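Local coordinates for protein peptidoglycan D,D-transpeptidase FtsI (Yersinia pestis, PDB 6SYN) that probably cross-links peptidoglycan during cell division as a class B penicillin-binding protein, a D,D-transpeptidase that beta-lactam antibiotics target, at residues D246-G251 against V476-Q481; V258-L263 against E406-T411. All coordinates share one frame; numbering follows the deposited sequence.

How the interactions relate
Both interactions lie within the transpeptidase domain, and the first segment of each comes from one short run of chain around the SxxK motif, whose Ser252 and Lys255 line the pocket holding the ligand CB9, an opened beta-lactam. Interaction 1 ties the loop leading up to Ser252 to the central antiparallel sheet; the side chain of Val476 is about 11 Å from the ligand. Interaction 2 packs the helix that follows, 255-264, against helix 406-416; the centre of this contact is about 27 Å from the centre of the chain. The centres of interactions 1 and 2 are about 26 Å apart and their nearest atoms about 8 Å apart; interaction 2 is nested within the chain loop that interaction 1 closes.

Interaction 1: D246-G251 against V476-Q481; sequences DIFEPG and VINDPQ
The extended loop 246-251 passes the end of strand 471-478 at some distance, with Phe248 CA and Asn478 CA, the nearest pair, 9.4 Å apart, and the phenyl ring of Phe248 spans the gap. The CB of Phe248 points toward the strand, and with CG anti to the carbonyl carbon (chi1 -68°) the ring is sent across, its CZ 4.1 Å from both Asn478 CB and Asn478 CG. The two side chains cross at about a right angle, the ring and amide planes inclined by 39°. Two residues back along the strand, Val476 meets the same ring more loosely, its CG2 4.5 Å from Phe248 CD2. Both strand residues approach the ring obliquely. The strand is the middle one of the five-stranded antiparallel sheet of the penicillin-binding transpeptidase fold, and the loop joins helix 242-245 to the SxxK serine, Ser252. Leu457 and Tyr459 of the adjacent strand 455-464 also touch Phe248, so the ring packs on the neighbouring strand as well. The buried amide of Asn478 directs its polar atoms to other partners: OD1 accepts a hydrogen bond from Lys445 NZ, and ND2 has a weak one with Ser204 OG. At the start of the loop, the Asp246 carboxylate forms salt bridges with Arg240 and Arg242.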
loop_
_atom_site.group_PDB
_atom_site.type_symbol
_atom_site.label_atom_id
_atom_site.label_comp_id
_atom_site.label_asym_id
_atom_site.label_seq_id
_atom_site.Cartn_x
_atom_site.Cartn_y
_atom_site.Cartn_z
ATOM N N ASP A 246 -1.564 -0.339 8.347
ATOM C CA ASP A 246 -2.751 -1.232 8.342
ATOM C C ASP A 246 -2.224 -2.665 8.446
ATOM O O ASP A 246 -1.407 -3.052 7.583
ATOM C CB ASP A 246 -3.608 -1.106 7.079
ATOM C CG ASP A 246 -4.608 0.038 7.063
ATOM O OD1 ASP A 246 -4.911 0.592 8.146
ATOM O OD2 ASP A 246 -5.099 0.348 5.963
ATOM N N ILE A 247 -2.633 -3.414 9.469
ATOM C CA ILE A 247 -2.454 -4.896 9.479
ATOM C C ILE A 247 -3.849 -5.519 9.377
ATOM O O ILE A 247 -4.744 -5.106 10.128
ATOM C CB ILE A 247 -1.604 -5.409 10.665
ATOM C CG1 ILE A 247 -2.404 -5.650 11.952
ATOM C CG2 ILE A 247 -0.395 -4.511 10.895
ATOM C CD1 ILE A 247 -2.892 -4.413 12.655
ATOM N N PHE A 248 -4.028 -6.415 8.407
ATOM C CA PHE A 248 -5.326 -7.030 8.035
ATOM C C PHE A 248 -5.199 -8.551 8.039
ATOM O O PHE A 248 -4.101 -9.067 7.733
ATOM C CB PHE A 248 -5.754 -6.623 6.622
ATOM C CG PHE A 248 -6.121 -5.175 6.431
ATOM C CD1 PHE A 248 -7.078 -4.569 7.231
ATOM C CD2 PHE A 248 -5.539 -4.427 5.420
ATOM C CE1 PHE A 248 -7.420 -3.237 7.044
ATOM C CE2 PHE A 248 -5.894 -3.102 5.224
ATOM C CZ PHE A 248 -6.832 -2.508 6.038
ATOM N N GLU A 249 -6.308 -9.236 8.317
ATOM C CA GLU A 249 -6.466 -10.683 8.026
ATOM C C GLU A 249 -6.402 -10.878 6.506
ATOM O O GLU A 249 -7.146 -10.242 5.753
ATOM C CB GLU A 249 -7.739 -11.203 8.698
ATOM C CG GLU A 249 -7.599 -11.274 10.208
ATOM C CD GLU A 249 -8.508 -12.266 10.912
ATOM O OE1 GLU A 249 -9.707 -11.958 11.062
ATOM O OE2 GLU A 249 -8.014 -13.343 11.310
ATOM N N PRO A 250 -5.465 -11.719 6.004
ATOM C CA PRO A 250 -5.253 -11.887 4.563
ATOM C C PRO A 250 -6.394 -12.595 3.819
ATOM O O PRO A 250 -6.502 -12.408 2.623
ATOM C CB PRO A 250 -3.971 -12.727 4.459
ATOM C CG PRO A 250 -3.890 -13.447 5.782
ATOM C CD PRO A 250 -4.507 -12.503 6.794
ATOM N N GLY A 251 -7.205 -13.381 4.530
ATOM C CA GLY A 251 -8.349 -14.105 3.944
ATOM C C GLY A 251 -7.887 -15.056 2.846
ATOM O O GLY A 251 -6.779 -15.578 2.911
ATOM N N VAL A 476 -5.816 -4.137 -2.165
ATOM C CA VAL A 476 -6.855 -4.321 -1.105
ATOM C C VAL A 476 -7.693 -3.036 -1.048
ATOM O O VAL A 476 -7.102 -1.956 -0.876
ATOM C CB VAL A 476 -6.235 -4.672 0.267
ATOM C CG1 VAL A 476 -5.241 -3.627 0.759
ATOM C CG2 VAL A 476 -7.297 -4.921 1.329
ATOM N N ILE A 477 -9.010 -3.149 -1.245
ATOM C CA ILE A 477 -10.002 -2.061 -0.982
ATOM C C ILE A 477 -10.629 -2.355 0.380
ATOM O O ILE A 477 -11.273 -3.414 0.527
ATOM C CB ILE A 477 -11.087 -1.954 -2.077
ATOM C CG1 ILE A 477 -10.503 -1.841 -3.489
ATOM C CG2 ILE A 477 -12.040 -0.808 -1.767
ATOM C CD1 ILE A 477 -9.732 -0.570 -3.755
ATOM N N ASN A 478 -10.447 -1.441 1.329
ATOM C CA ASN A 478 -10.926 -1.592 2.724
ATOM C C ASN A 478 -12.307 -0.930 2.824
ATOM O O ASN A 478 -12.388 0.305 2.646
ATOM C CB ASN A 478 -9.860 -1.080 3.696
ATOM C CG ASN A 478 -10.403 -0.718 5.060
ATOM O OD1 ASN A 478 -11.056 -1.532 5.711
ATOM N ND2 ASN A 478 -10.121 0.500 5.499
ATOM N N ASP A 479 -13.338 -1.766 3.017
ATOM C CA ASP A 479 -14.755 -1.430 3.340
ATOM C C ASP A 479 -15.460 -0.740 2.172
ATOM O O ASP A 479 -16.010 0.350 2.338
ATOM C CB ASP A 479 -14.866 -0.615 4.631
ATOM C CG ASP A 479 -16.269 -0.608 5.217
ATOM O OD1 ASP A 479 -17.110 -1.390 4.744
ATOM O OD2 ASP A 479 -16.510 0.177 6.138
ATOM N N PRO A 480 -15.546 -1.391 0.986
ATOM C CA PRO A 480 -16.374 -0.894 -0.114
ATOM C C PRO A 480 -17.861 -0.889 0.274
ATOM O O PRO A 480 -18.342 -1.917 0.702
ATOM C CB PRO A 480 -16.098 -1.863 -1.276
ATOM C CG PRO A 480 -15.543 -3.112 -0.624
ATOM C CD PRO A 480 -14.858 -2.643 0.644
ATOM N N GLN A 481 -18.535 0.258 0.104
ATOM C CA GLN A 481 -19.915 0.516 0.602
ATOM C C GLN A 481 -20.847 0.977 -0.529
ATOM O O GLN A 481 -21.854 1.628 -0.213
ATOM C CB GLN A 481 -19.882 1.571 1.714
ATOM C CG GLN A 481 -19.483 1.030 3.081
ATOM C CD GLN A 481 -20.379 -0.084 3.569
ATOM O OE1 GLN A 481 -21.510 -0.261 3.111
ATOM N NE2 GLN A 481 -19.875 -0.849 4.524
#

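Interaction 2: V258-L263 against E406-T411; sequences VVMTAL and EPLVRT
Met260 meets Leu408 and Val409 in an apolar contact between two helices, the root of its side chain against Leu408 and its end against Val409. The CD2 methyl of Leu408 sits 4.0 Å from Met260 CB and 3.7 Å from Met260 O, so this branch packs against the helix backbone as well as the side chain. Farther out, Met260 CE reaches Val409 CG1 at 3.8 Å. The thioether can span both neighbours because it is extended beyond CG, with chi2 at 167° and chi3 at -175°. Leu408 has its CG anti to the backbone N (chi1 -160°), which carries CD2 over to the facing helix. Although the CB of Val409 points away from that helix, its CG1 still meets the methionine tip. The backbones come close here: Met260 CA and Val409 CA are 6.7 Å apart. On the far flank of segment 406-411, Arg410 NH1 forms a salt bridge with Glu406 OE1 (3.0 Å) one turn earlier in the helix. Val412, one turn beyond Leu408, touches Val259, Met260 and Leu263, continuing the interface along helix 406-416. Val258 and Thr261 pack against helix 319-327, and Val258 and Ala262 against helix 306-314, so that helix 255-264, which begins at the SxxK lysine, Lys255, is wedged among three helices of the transpeptidase domain.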
loop_
_atom_site.group_PDB
_atom_site.type_symbol
_atom_site.label_atom_id
_atom_site.label_comp_id
_atom_site.label_asym_id
_atom_site.label_seq_id
_atom_site.Cartn_x
_atom_site.Cartn_y
_atom_site.Cartn_z
ATOM N N VAL A 258 -1.529 -22.849 0.964
ATOM C CA VAL A 258 -2.159 -24.085 1.518
ATOM C C VAL A 258 -1.973 -25.216 0.500
ATOM O O VAL A 258 -1.576 -26.327 0.906
ATOM C CB VAL A 258 -3.648 -23.903 1.862
ATOM C CG1 VAL A 258 -4.244 -25.196 2.401
ATOM C CG2 VAL A 258 -3.880 -22.756 2.835
ATOM N N VAL A 259 -2.256 -24.928 -0.771
ATOM C CA VAL A 259 -2.118 -25.889 -1.904
ATOM C C VAL A 259 -0.655 -26.333 -1.983
ATOM O O VAL A 259 -0.421 -27.538 -2.145
ATOM C CB VAL A 259 -2.619 -25.276 -3.226
ATOM C CG1 VAL A 259 -2.240 -26.118 -4.434
ATOM C CG2 VAL A 259 -4.121 -25.055 -3.186
ATOM N N MET A 260 0.288 -25.401 -1.839
ATOM C CA MET A 260 1.746 -25.687 -1.898
ATOM C C MET A 260 2.121 -26.675 -0.785
ATOM O O MET A 260 2.743 -27.706 -1.096
ATOM C CB MET A 260 2.570 -24.400 -1.765
ATOM C CG MET A 260 2.592 -23.574 -3.044
ATOM S SD MET A 260 3.220 -21.892 -2.813
ATOM C CE MET A 260 2.947 -21.216 -4.448
ATOM N N THR A 261 1.738 -26.386 0.457
ATOM C CA THR A 261 2.046 -27.230 1.641
ATOM C C THR A 261 1.518 -28.651 1.405
ATOM O O THR A 261 2.289 -29.603 1.593
ATOM C CB THR A 261 1.476 -26.608 2.924
ATOM O OG1 THR A 261 1.887 -25.242 2.963
ATOM C CG2 THR A 261 1.948 -27.302 4.182
ATOM N N ALA A 262 0.250 -28.776 1.004
ATOM C CA ALA A 262 -0.471 -30.061 0.839
ATOM C C ALA A 262 0.205 -30.912 -0.243
ATOM O O ALA A 262 0.292 -32.137 -0.056
ATOM C CB ALA A 262 -1.922 -29.798 0.518
ATOM N N LEU A 263 0.663 -30.288 -1.332
ATOM C CA LEU A 263 1.434 -30.969 -2.406
ATOM C C LEU A 263 2.737 -31.538 -1.820
ATOM O O LEU A 263 2.976 -32.749 -1.998
ATOM C CB LEU A 263 1.697 -29.983 -3.552
ATOM C CG LEU A 263 0.475 -29.603 -4.391
ATOM C CD1 LEU A 263 0.793 -28.469 -5.352
ATOM C CD2 LEU A 263 -0.054 -30.797 -5.160
ATOM N N GLU A 406 11.304 -25.045 -6.935
ATOM C CA GLU A 406 10.787 -24.240 -8.079
ATOM C C GLU A 406 9.597 -24.926 -8.758
ATOM O O GLU A 406 8.590 -24.268 -9.009
ATOM C CB GLU A 406 11.908 -23.951 -9.081
ATOM C CG GLU A 406 11.419 -23.413 -10.411
ATOM C CD GLU A 406 12.531 -23.088 -11.392
ATOM O OE1 GLU A 406 12.475 -21.999 -12.008
ATOM O OE2 GLU A 406 13.439 -23.935 -11.556
ATOM N N PRO A 407 9.655 -26.238 -9.100
ATOM C CA PRO A 407 8.604 -26.861 -9.914
ATOM C C PRO A 407 7.284 -27.029 -9.143
ATOM O O PRO A 407 6.227 -27.026 -9.765
ATOM C CB PRO A 407 9.181 -28.230 -10.326
ATOM C CG PRO A 407 10.634 -28.217 -9.859
ATOM C CD PRO A 407 10.706 -27.203 -8.734
ATOM N N LEU A 408 7.389 -27.168 -7.818
ATOM C CA LEU A 408 6.255 -27.197 -6.854
ATOM C C LEU A 408 5.485 -25.874 -6.945
ATOM O O LEU A 408 4.241 -25.930 -7.049
ATOM C CB LEU A 408 6.819 -27.431 -5.448
ATOM C CG LEU A 408 5.832 -27.966 -4.414
ATOM C CD1 LEU A 408 6.560 -28.663 -3.275
ATOM C CD2 LEU A 408 4.944 -26.853 -3.881
ATOM N N VAL A 409 6.194 -24.737 -6.930
ATOM C CA VAL A 409 5.596 -23.366 -6.932
ATOM C C VAL A 409 5.013 -23.077 -8.329
ATOM O O VAL A 409 3.922 -22.459 -8.399
ATOM C CB VAL A 409 6.623 -22.294 -6.503
ATOM C CG1 VAL A 409 6.049 -20.885 -6.537
ATOM C CG2 VAL A 409 7.205 -22.578 -5.127
ATOM N N ARG A 410 5.708 -23.503 -9.392
ATOM C CA ARG A 410 5.350 -23.202 -10.806
ATOM C C ARG A 410 4.019 -23.884 -11.130
ATOM O O ARG A 410 3.171 -23.232 -11.775
ATOM C CB ARG A 410 6.467 -23.638 -11.760
ATOM C CG ARG A 410 6.155 -23.405 -13.233
ATOM C CD ARG A 410 7.371 -23.470 -14.144
ATOM N NE ARG A 410 8.096 -22.200 -14.145
ATOM C CZ ARG A 410 9.385 -22.029 -13.839
ATOM N NH1 ARG A 410 10.153 -23.059 -13.513
ATOM N NH2 ARG A 410 9.906 -20.812 -13.870
ATOM N N THR A 411 3.843 -25.128 -10.670
ATOM C CA THR A 411 2.583 -25.911 -10.785
ATOM C C THR A 411 1.433 -25.124 -10.148
ATOM O O THR A 411 0.352 -25.084 -10.758
ATOM C CB THR A 411 2.726 -27.308 -10.166
ATOM O OG1 THR A 411 3.493 -28.112 -11.064
ATOM C CG2 THR A 411 1.403 -27.999 -9.924
#